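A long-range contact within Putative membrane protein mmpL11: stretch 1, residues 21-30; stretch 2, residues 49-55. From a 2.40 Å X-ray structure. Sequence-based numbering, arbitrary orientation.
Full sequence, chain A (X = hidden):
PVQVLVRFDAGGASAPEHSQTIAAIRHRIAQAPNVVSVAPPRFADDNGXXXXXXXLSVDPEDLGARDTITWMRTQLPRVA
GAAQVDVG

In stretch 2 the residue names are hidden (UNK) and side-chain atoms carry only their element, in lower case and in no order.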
# COMPACT_ATOMS: atom_id res chain seq x y z
N THR A 21 -2.33 9.21 -2.66
CA THR A 21 -1.79 8.01 -3.29
C THR A 21 -1.83 6.85 -2.31
O THR A 21 -2.17 5.73 -2.68
CB THR A 21 -0.35 8.22 -3.78
OG1 THR A 21 -0.32 9.33 -4.68
CG2 THR A 21 0.17 6.97 -4.48
N ILE A 22 -1.48 7.12 -1.06
CA ILE A 22 -1.55 6.11 -0.02
C ILE A 22 -3.00 5.75 0.25
O ILE A 22 -3.33 4.58 0.49
CB ILE A 22 -0.88 6.60 1.28
CG1 ILE A 22 0.63 6.76 1.06
CG2 ILE A 22 -1.13 5.62 2.42
CD1 ILE A 22 1.36 7.43 2.21
N ALA A 23 -3.88 6.75 0.22
CA ALA A 23 -5.30 6.52 0.45
C ALA A 23 -5.93 5.70 -0.67
O ALA A 23 -6.80 4.87 -0.43
CB ALA A 23 -6.03 7.85 0.60
N ALA A 24 -5.47 5.94 -1.90
CA ALA A 24 -5.98 5.21 -3.06
C ALA A 24 -5.53 3.75 -3.02
O ALA A 24 -6.32 2.85 -3.29
CB ALA A 24 -5.51 5.87 -4.35
N ILE A 25 -4.27 3.53 -2.67
CA ILE A 25 -3.73 2.18 -2.55
C ILE A 25 -4.45 1.42 -1.44
O ILE A 25 -4.81 0.26 -1.59
CB ILE A 25 -2.21 2.20 -2.28
CG1 ILE A 25 -1.47 2.75 -3.50
CG2 ILE A 25 -1.69 0.80 -1.96
CD1 ILE A 25 -0.07 3.22 -3.20
N ARG A 26 -4.65 2.11 -0.32
CA ARG A 26 -5.32 1.52 0.83
C ARG A 26 -6.74 1.08 0.48
O ARG A 26 -7.18 -0.01 0.86
CB ARG A 26 -5.35 2.53 1.98
CG ARG A 26 -6.03 2.02 3.24
CD ARG A 26 -5.67 2.88 4.44
NE ARG A 26 -6.26 2.37 5.68
CZ ARG A 26 -7.31 2.90 6.31
NH1 ARG A 26 -7.91 3.99 5.83
NH2 ARG A 26 -7.76 2.35 7.42
N HIS A 27 -7.45 1.92 -0.26
CA HIS A 27 -8.82 1.64 -0.67
C HIS A 27 -8.91 0.45 -1.62
O HIS A 27 -9.88 -0.31 -1.58
CB HIS A 27 -9.42 2.89 -1.34
CG HIS A 27 -10.77 2.66 -1.94
ND1 HIS A 27 -10.94 2.38 -3.28
CD2 HIS A 27 -12.01 2.69 -1.40
CE1 HIS A 27 -12.23 2.24 -3.54
NE2 HIS A 27 -12.90 2.42 -2.41
N ARG A 28 -7.91 0.28 -2.48
CA ARG A 28 -7.91 -0.82 -3.43
C ARG A 28 -7.58 -2.14 -2.73
O ARG A 28 -8.08 -3.20 -3.11
CB ARG A 28 -6.90 -0.56 -4.56
CG ARG A 28 -7.06 -1.49 -5.76
CD ARG A 28 -8.29 -1.14 -6.58
NE ARG A 28 -8.47 -2.03 -7.73
CZ ARG A 28 -9.45 -2.93 -7.86
NH1 ARG A 28 -10.39 -3.07 -6.93
NH2 ARG A 28 -9.51 -3.68 -8.95
N ILE A 29 -6.73 -2.07 -1.71
CA ILE A 29 -6.38 -3.24 -0.91
C ILE A 29 -7.63 -3.79 -0.22
O ILE A 29 -7.83 -5.00 -0.16
CB ILE A 29 -5.30 -2.90 0.15
CG1 ILE A 29 -3.96 -2.65 -0.54
CG2 ILE A 29 -5.15 -4.04 1.16
CD1 ILE A 29 -2.92 -2.00 0.36
N ALA A 30 -8.46 -2.89 0.31
CA ALA A 30 -9.66 -3.28 1.03
C ALA A 30 -10.66 -3.99 0.12
O ALA A 30 -11.56 -4.68 0.59
CB ALA A 30 -10.31 -2.06 1.66
N UNK A 49 9.34 5.15 3.34
CA UNK A 49 8.27 4.26 2.89
C UNK A 49 7.07 4.27 3.83
O UNK A 49 7.13 4.81 4.94
o UNK A 49 9.30 2.37 4.00
c UNK A 49 8.79 2.83 2.76
N UNK A 50 5.98 3.67 3.37
CA UNK A 50 4.77 3.50 4.17
C UNK A 50 4.30 2.05 4.10
O UNK A 50 4.11 1.51 3.01
c UNK A 50 3.68 4.44 3.70
N UNK A 51 4.12 1.43 5.26
CA UNK A 51 3.64 0.05 5.33
C UNK A 51 2.13 0.02 5.50
O UNK A 51 1.58 0.63 6.41
c UNK A 51 4.02 -2.20 6.53
c UNK A 51 4.32 -0.70 6.47
c UNK A 51 4.28 -2.76 7.93
c UNK A 51 4.83 -2.96 5.49
N UNK A 52 1.46 -0.71 4.61
CA UNK A 52 0.03 -0.98 4.72
C UNK A 52 -0.19 -2.46 4.97
O UNK A 52 0.19 -3.30 4.14
c UNK A 52 -1.72 1.65 4.21
c UNK A 52 -1.15 1.32 1.80
c UNK A 52 -0.71 -0.52 3.46
c UNK A 52 -0.76 0.99 3.24
N UNK A 53 -0.79 -2.79 6.11
CA UNK A 53 -1.02 -4.18 6.50
C UNK A 53 -2.50 -4.52 6.47
O UNK A 53 -3.31 -3.89 7.14
c UNK A 53 -0.44 -4.44 7.89
o UNK A 53 -1.20 -3.78 8.89
N UNK A 54 -2.84 -5.54 5.68
CA UNK A 54 -4.22 -5.97 5.52
C UNK A 54 -4.46 -7.31 6.19
O UNK A 54 -3.75 -8.29 5.93
c UNK A 54 -4.58 -6.05 4.05
N UNK A 55 -5.47 -7.36 7.05
CA UNK A 55 -5.87 -8.60 7.68
C UNK A 55 -6.88 -9.34 6.79
O UNK A 55 -7.75 -8.72 6.18
c UNK A 55 -5.46 -7.67 9.97
c UNK A 55 -6.91 -9.68 9.69
c UNK A 55 -6.47 -8.37 9.07

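Stretch 2 is a strand running beside the helix of stretch 1, so its side chains should alternate between facing that helix and turning from it, and the atoms can be read against this expectation.

Position 49 carries two side-chain atoms, a carbon followed by an oxygen, with no branch. Its CB stays 8.8 Å from CD1 of Ile 22, the nearest atom of stretch 1, so it touches nothing there. One carbon bearing one oxygen is a hydroxymethyl group, so the residue is Ser 49, with chi1 in the p well. Its place is partly exposed, where a small polar group is easily accommodated.

At position 50 there is a single carbon, CB, and it points toward the helix. It meets the tip of one side chain there, with CB 4.1 Å from CD1 of Ile 22. A lone carbon defines alanine: this is Ala 50. The small methyl suits a buried site: CA of Ile 22 and CA of Ala 50 are 8.0 Å apart, and the isoleucine side chain reaches about halfway across, where its CD1 meets the methyl.

Position 51 has four carbons, forked at the second, and none comes near stretch 1. A fork one carbon beyond CB distinguishes leucine from isoleucine, which branches at CB itself; the residue is Leu 51. It is out of reach of the helix and partly exposed, so its apolar bulk contributes nothing to this contact.

Position 52 again shows four carbons forked at the second, but here the CA-to-CB bond points toward the helix, and the buried side chain touches Ile 22, Ile 25, Arg 26 and Ile 29. It is Leu 52, in the mt rotamer. Its CD1 lies 3.8 Å from CG2 of Ile 25, 4.0 Å from CD1 of Ile 29 and 4.3 Å from CG2 of Ile 22, while its CD2 lies 4.1 Å from CD of Arg 26. The forked end suits this place because its two methyls together spread over the three isoleucines and the aliphatic part of Arg 26, whose NE and NH2 are hydrogen-bonded elsewhere in the structure.

Position 53 returns to one carbon and one oxygen; the CA-to-CB bond points away from the helix, and nothing on stretch 1 is touched. It is Ser 53, its hydroxyl hydrogen-bonded elsewhere in the structure.

Position 54 has one carbon, pointing toward the helix, with CB 3.6 Å from CG2 of Ile 29. This is Ala 54. CA of Ile 29 and CA of Ala 54 are 7.3 Å apart, and a single methyl already brings the side chains into close contact.

Position 55 has three carbons, two of them carried by CB. Branching at CB with no further atoms identifies Val 55, a shape common in strands; it is exposed and does not touch stretch 1.

The contact is therefore apolar packing without hydrogen bonds between the stretches. Helix and strand run nearly parallel, at 17°, with Ile 22, Ile 25 and Ile 29 facing Ala 50, Leu 52 and Ala 54. Leu 52 fills the centre, and the alanines flank it along the strand.

Stretch 2 (49-55) SALLSAV
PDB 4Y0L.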